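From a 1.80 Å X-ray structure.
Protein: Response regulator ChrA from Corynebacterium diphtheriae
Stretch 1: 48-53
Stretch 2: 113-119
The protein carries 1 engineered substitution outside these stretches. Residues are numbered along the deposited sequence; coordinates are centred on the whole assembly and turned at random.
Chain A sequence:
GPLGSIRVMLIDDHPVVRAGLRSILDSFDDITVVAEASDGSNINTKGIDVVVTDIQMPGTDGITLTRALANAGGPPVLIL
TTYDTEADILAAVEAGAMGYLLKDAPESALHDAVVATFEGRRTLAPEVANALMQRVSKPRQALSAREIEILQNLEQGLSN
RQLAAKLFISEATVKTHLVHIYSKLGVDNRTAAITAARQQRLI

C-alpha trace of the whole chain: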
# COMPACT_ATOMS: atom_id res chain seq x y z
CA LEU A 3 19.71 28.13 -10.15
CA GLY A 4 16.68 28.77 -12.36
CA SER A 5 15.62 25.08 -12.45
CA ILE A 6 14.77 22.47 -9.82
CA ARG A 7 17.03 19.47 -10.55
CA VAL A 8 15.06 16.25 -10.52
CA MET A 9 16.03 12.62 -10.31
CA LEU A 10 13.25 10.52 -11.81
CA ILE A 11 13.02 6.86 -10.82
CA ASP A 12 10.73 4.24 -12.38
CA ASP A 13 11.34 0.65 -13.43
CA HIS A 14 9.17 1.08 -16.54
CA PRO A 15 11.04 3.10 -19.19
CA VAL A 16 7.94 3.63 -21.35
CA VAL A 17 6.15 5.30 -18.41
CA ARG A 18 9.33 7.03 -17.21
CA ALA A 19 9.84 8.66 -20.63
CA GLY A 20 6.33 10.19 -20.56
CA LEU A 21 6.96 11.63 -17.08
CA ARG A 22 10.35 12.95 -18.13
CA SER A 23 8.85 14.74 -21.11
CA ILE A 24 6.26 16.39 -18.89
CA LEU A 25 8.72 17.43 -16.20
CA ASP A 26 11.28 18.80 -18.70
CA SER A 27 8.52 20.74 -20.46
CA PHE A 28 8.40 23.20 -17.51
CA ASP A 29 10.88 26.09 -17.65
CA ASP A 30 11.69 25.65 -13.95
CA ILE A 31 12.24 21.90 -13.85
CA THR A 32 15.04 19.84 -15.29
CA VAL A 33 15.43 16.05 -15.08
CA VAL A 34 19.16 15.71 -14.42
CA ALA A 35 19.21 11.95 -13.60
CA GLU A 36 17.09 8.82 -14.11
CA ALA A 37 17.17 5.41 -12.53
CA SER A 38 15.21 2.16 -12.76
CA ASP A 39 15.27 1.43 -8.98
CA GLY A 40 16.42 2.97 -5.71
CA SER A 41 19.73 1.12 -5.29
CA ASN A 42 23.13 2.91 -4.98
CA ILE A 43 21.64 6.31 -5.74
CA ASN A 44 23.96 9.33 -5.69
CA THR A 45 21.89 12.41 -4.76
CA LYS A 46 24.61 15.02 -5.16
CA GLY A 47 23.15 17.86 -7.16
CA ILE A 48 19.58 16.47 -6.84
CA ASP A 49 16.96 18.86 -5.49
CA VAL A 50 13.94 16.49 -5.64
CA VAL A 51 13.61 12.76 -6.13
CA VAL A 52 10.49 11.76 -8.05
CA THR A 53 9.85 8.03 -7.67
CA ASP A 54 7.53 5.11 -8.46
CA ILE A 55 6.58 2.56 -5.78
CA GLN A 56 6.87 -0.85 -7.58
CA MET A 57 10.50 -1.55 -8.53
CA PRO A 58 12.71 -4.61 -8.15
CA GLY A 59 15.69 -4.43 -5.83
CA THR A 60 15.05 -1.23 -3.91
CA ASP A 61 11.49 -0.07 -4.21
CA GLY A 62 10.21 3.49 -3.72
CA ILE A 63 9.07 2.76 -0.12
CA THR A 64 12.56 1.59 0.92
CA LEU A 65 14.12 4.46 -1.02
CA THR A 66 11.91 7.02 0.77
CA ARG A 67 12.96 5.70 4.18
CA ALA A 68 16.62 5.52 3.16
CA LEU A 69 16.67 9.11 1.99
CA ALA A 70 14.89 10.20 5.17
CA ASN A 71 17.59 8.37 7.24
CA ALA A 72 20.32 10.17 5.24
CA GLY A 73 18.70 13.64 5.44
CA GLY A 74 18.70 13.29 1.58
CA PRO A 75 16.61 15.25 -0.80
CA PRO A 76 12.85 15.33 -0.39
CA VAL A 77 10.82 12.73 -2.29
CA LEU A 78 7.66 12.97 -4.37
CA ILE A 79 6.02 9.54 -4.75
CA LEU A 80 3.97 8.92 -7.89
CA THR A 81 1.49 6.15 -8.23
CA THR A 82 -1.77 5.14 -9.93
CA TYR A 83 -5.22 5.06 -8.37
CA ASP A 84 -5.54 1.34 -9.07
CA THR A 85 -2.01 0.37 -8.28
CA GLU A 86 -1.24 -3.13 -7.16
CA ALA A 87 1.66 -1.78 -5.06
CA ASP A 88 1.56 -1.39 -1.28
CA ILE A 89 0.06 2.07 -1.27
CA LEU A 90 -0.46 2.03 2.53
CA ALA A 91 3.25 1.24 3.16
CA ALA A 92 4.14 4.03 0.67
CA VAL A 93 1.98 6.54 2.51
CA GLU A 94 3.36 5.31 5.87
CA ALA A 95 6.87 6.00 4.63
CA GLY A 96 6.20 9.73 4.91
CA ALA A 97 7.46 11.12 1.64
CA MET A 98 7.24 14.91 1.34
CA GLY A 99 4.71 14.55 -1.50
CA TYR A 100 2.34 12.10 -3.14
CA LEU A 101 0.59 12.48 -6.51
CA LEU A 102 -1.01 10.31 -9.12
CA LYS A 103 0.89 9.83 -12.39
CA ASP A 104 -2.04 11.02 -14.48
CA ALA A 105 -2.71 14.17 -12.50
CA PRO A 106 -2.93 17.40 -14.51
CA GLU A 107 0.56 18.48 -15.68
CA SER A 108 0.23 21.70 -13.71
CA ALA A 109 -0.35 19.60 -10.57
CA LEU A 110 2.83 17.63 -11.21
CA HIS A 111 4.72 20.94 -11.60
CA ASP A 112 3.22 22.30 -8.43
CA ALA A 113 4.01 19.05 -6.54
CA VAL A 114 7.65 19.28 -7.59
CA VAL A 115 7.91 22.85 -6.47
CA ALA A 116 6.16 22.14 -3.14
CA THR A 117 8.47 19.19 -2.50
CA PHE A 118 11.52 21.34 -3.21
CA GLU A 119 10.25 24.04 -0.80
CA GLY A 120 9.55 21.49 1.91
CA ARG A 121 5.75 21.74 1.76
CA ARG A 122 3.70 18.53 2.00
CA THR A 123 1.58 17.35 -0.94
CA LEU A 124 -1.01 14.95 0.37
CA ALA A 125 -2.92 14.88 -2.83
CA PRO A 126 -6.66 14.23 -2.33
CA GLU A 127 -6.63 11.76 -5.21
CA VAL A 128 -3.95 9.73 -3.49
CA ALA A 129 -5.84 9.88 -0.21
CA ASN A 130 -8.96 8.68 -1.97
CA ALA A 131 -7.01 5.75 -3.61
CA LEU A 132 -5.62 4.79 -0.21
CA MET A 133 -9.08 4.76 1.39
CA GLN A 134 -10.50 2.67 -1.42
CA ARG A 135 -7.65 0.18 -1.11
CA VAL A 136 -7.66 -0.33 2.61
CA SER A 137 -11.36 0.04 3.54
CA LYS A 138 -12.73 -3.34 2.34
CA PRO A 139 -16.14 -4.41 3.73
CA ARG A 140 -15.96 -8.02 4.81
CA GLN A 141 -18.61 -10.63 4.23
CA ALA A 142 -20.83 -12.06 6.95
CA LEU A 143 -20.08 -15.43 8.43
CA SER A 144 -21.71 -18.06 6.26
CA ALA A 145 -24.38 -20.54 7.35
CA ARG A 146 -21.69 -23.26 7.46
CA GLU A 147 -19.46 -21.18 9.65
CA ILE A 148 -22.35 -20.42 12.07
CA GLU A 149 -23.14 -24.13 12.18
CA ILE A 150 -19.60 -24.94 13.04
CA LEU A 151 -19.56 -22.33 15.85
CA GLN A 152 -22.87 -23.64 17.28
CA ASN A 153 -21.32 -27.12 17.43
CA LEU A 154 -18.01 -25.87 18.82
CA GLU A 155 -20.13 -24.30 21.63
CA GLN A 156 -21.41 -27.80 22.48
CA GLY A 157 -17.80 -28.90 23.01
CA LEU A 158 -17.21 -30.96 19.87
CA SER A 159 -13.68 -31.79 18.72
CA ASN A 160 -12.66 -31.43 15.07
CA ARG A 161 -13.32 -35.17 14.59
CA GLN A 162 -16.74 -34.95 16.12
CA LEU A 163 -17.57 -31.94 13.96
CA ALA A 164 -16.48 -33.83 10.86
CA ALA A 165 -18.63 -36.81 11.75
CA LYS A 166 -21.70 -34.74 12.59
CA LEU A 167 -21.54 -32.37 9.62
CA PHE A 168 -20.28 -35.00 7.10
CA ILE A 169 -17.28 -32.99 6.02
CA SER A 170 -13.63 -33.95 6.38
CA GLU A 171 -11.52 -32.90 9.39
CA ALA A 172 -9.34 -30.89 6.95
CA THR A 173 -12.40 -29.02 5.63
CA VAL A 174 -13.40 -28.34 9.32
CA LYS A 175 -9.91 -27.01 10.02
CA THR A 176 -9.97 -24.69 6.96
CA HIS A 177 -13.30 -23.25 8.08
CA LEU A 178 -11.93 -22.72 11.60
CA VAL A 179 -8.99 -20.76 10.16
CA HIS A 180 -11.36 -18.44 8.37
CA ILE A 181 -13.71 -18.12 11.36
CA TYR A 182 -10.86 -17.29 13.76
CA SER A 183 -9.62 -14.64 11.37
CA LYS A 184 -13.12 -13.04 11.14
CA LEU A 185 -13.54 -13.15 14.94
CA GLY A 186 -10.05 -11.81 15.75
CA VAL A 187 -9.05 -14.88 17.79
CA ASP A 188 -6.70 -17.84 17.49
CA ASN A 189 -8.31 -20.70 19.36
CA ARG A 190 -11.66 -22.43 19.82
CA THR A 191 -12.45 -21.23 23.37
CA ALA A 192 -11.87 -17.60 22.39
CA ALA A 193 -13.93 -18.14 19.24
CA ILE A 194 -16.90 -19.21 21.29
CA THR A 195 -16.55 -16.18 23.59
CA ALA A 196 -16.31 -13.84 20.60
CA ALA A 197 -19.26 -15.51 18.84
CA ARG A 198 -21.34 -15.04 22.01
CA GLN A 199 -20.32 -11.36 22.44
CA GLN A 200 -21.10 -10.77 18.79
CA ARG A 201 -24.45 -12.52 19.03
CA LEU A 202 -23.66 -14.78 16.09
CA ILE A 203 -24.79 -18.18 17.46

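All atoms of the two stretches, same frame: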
# COMPACT_ATOMS: atom_id res chain seq x y z
N ILE A 48 21.01 16.79 -6.66
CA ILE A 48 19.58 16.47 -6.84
C ILE A 48 18.75 17.22 -5.85
O ILE A 48 18.94 17.06 -4.64
CB ILE A 48 19.33 14.99 -6.64
CG1 ILE A 48 20.22 14.13 -7.55
CG2 ILE A 48 17.82 14.63 -6.78
CD1 ILE A 48 20.12 14.39 -9.02
N ASP A 49 17.84 18.04 -6.36
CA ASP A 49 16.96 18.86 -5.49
C ASP A 49 15.71 18.09 -5.02
O ASP A 49 15.28 18.25 -3.88
CB ASP A 49 16.51 20.08 -6.25
CG ASP A 49 17.63 21.09 -6.51
OD1 ASP A 49 18.47 21.27 -5.60
OD2 ASP A 49 17.66 21.68 -7.62
N VAL A 50 15.17 17.25 -5.90
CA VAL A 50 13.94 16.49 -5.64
C VAL A 50 14.10 15.11 -6.29
O VAL A 50 14.52 15.03 -7.44
CB VAL A 50 12.72 17.21 -6.25
CG1 VAL A 50 11.50 16.36 -6.08
CG2 VAL A 50 12.47 18.61 -5.59
N VAL A 51 13.75 14.07 -5.56
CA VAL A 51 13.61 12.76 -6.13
C VAL A 51 12.14 12.47 -6.41
O VAL A 51 11.29 12.60 -5.48
CB VAL A 51 14.18 11.66 -5.21
CG1 VAL A 51 13.86 10.29 -5.73
CG2 VAL A 51 15.68 11.82 -5.02
N VAL A 52 11.85 12.12 -7.65
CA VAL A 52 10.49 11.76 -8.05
C VAL A 52 10.51 10.27 -8.34
O VAL A 52 11.22 9.82 -9.24
CB VAL A 52 10.04 12.58 -9.27
CG1 VAL A 52 8.66 12.14 -9.75
CG2 VAL A 52 10.06 14.07 -8.95
N THR A 53 9.74 9.49 -7.57
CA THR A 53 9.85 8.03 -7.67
C THR A 53 8.48 7.34 -7.67
O THR A 53 7.57 7.87 -7.12
CB THR A 53 10.69 7.43 -6.50
OG1 THR A 53 10.93 6.01 -6.74
CG2 THR A 53 10.05 7.57 -5.17
N ALA A 113 3.49 20.07 -7.50
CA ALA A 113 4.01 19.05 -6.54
C ALA A 113 5.54 19.03 -6.46
O ALA A 113 6.12 18.95 -5.38
CB ALA A 113 3.47 17.68 -6.85
N VAL A 114 6.19 19.16 -7.61
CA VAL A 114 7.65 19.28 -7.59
C VAL A 114 8.13 20.52 -6.88
O VAL A 114 9.05 20.49 -6.02
CB VAL A 114 8.24 19.17 -9.00
CG1 VAL A 114 9.72 19.45 -8.99
CG2 VAL A 114 7.95 17.78 -9.59
N VAL A 115 7.52 21.65 -7.16
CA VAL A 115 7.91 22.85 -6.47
C VAL A 115 7.67 22.78 -4.98
O VAL A 115 8.52 23.17 -4.17
CB VAL A 115 7.17 24.09 -7.07
CG1 VAL A 115 7.41 25.31 -6.19
CG2 VAL A 115 7.62 24.35 -8.52
N ALA A 116 6.51 22.28 -4.57
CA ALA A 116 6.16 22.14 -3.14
C ALA A 116 7.14 21.26 -2.42
O ALA A 116 7.61 21.57 -1.35
CB ALA A 116 4.79 21.54 -3.00
N THR A 117 7.52 20.16 -3.08
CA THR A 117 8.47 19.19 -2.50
C THR A 117 9.81 19.85 -2.30
O THR A 117 10.43 19.66 -1.25
CB THR A 117 8.56 17.96 -3.40
OG1 THR A 117 7.25 17.35 -3.48
CG2 THR A 117 9.53 16.89 -2.81
N PHE A 118 10.26 20.58 -3.29
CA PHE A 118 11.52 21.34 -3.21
C PHE A 118 11.52 22.34 -2.07
O PHE A 118 12.52 22.52 -1.39
CB PHE A 118 11.76 22.06 -4.50
CG PHE A 118 13.04 22.86 -4.54
CD1 PHE A 118 14.25 22.26 -4.23
CD2 PHE A 118 13.01 24.19 -4.93
CE1 PHE A 118 15.46 22.98 -4.31
CE2 PHE A 118 14.20 24.91 -5.03
CZ PHE A 118 15.42 24.30 -4.73
N GLU A 119 10.39 23.02 -1.87
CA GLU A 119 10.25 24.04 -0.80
C GLU A 119 9.92 23.45 0.55
O GLU A 119 9.79 24.16 1.55
CB GLU A 119 9.21 25.08 -1.21
CG GLU A 119 9.53 25.80 -2.50
CD GLU A 119 8.48 26.81 -2.95
OE1 GLU A 119 7.35 26.80 -2.45
OE2 GLU A 119 8.81 27.57 -3.89

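The contact between residues 48-53, with strand 50-53 at its heart, and helix 113-119 is a small one, with 257 Å² buried over both sides, and shape carries it: no hydrogen bond crosses between the two stretches. The axes approach to 8.8 Å and their N-to-C directions differ by 133°, so strand and helix run roughly against each other but well short of antiparallel. The backbones come nearest at V50 and F118, whose CA atoms lie 5.9 Å apart, and V50 and F118 are also the residues with the largest covered areas in their stretches.

V50 is the principal bump. Its CA-to-CB bond points toward the helix, and with chi1 in the t well its two methyls enter a hollow made by V114, T117 and F118, three residues spread over little more than one helical turn. V50 CG2 lies 3.7 Å from F118 CB and 3.9 Å from V114 O, so this methyl rests against backbone as well as side chain; its distance to V114 CG1 is a looser 4.5 Å. The carbonyl it touches is not left wanting, since F118 N donates to V114 O at 3.0 Å within the helix. The other methyl, V50 CG1, meets T117 CG2 at 3.9 Å. V50 CG2 thus reaches all three helix residues, being 4.4 Å from T117 CG2 as well, and V50 CG1 adds the closer approach to T117.

T117 fits this apolar setting because its hydroxyl is spent inside the helix: OG1 of T117 donates to A113 O at 2.7 Å, the same oxygen that accepts T117 N at 3.0 Å. With chi1 at m, the methyl is left to meet the strand.

One strand residue further on, V51 turns its CA-to-CB bond away, and V52 supplies a lighter contact. V52 CG2 reaches V114 CG2 at 4.3 Å, while the CA-to-CB bonds of both valines point sideways. V114 therefore serves two strand neighbours, V50 and V52, two positions apart.

At the other end, F118 acts as a flap. Its CA-to-CB bond points sideways, but chi1 at t brings the end of the side chain nearer, and F118 CE1 comes to 3.6 Å from D49 CG. The ring lies obliquely to both D49 and V50, and although it is exposed in the structure, it sits beside them at the margin of the contact. Both carboxylate oxygens of D49 are hydrogen-bonded elsewhere in the structure, so the group is satisfied without help from the helix.

The rule to read here is economical: one inward valine fills a hollow little more than a turn long, a second valine extends the contact, and an aromatic ring lies along the margin.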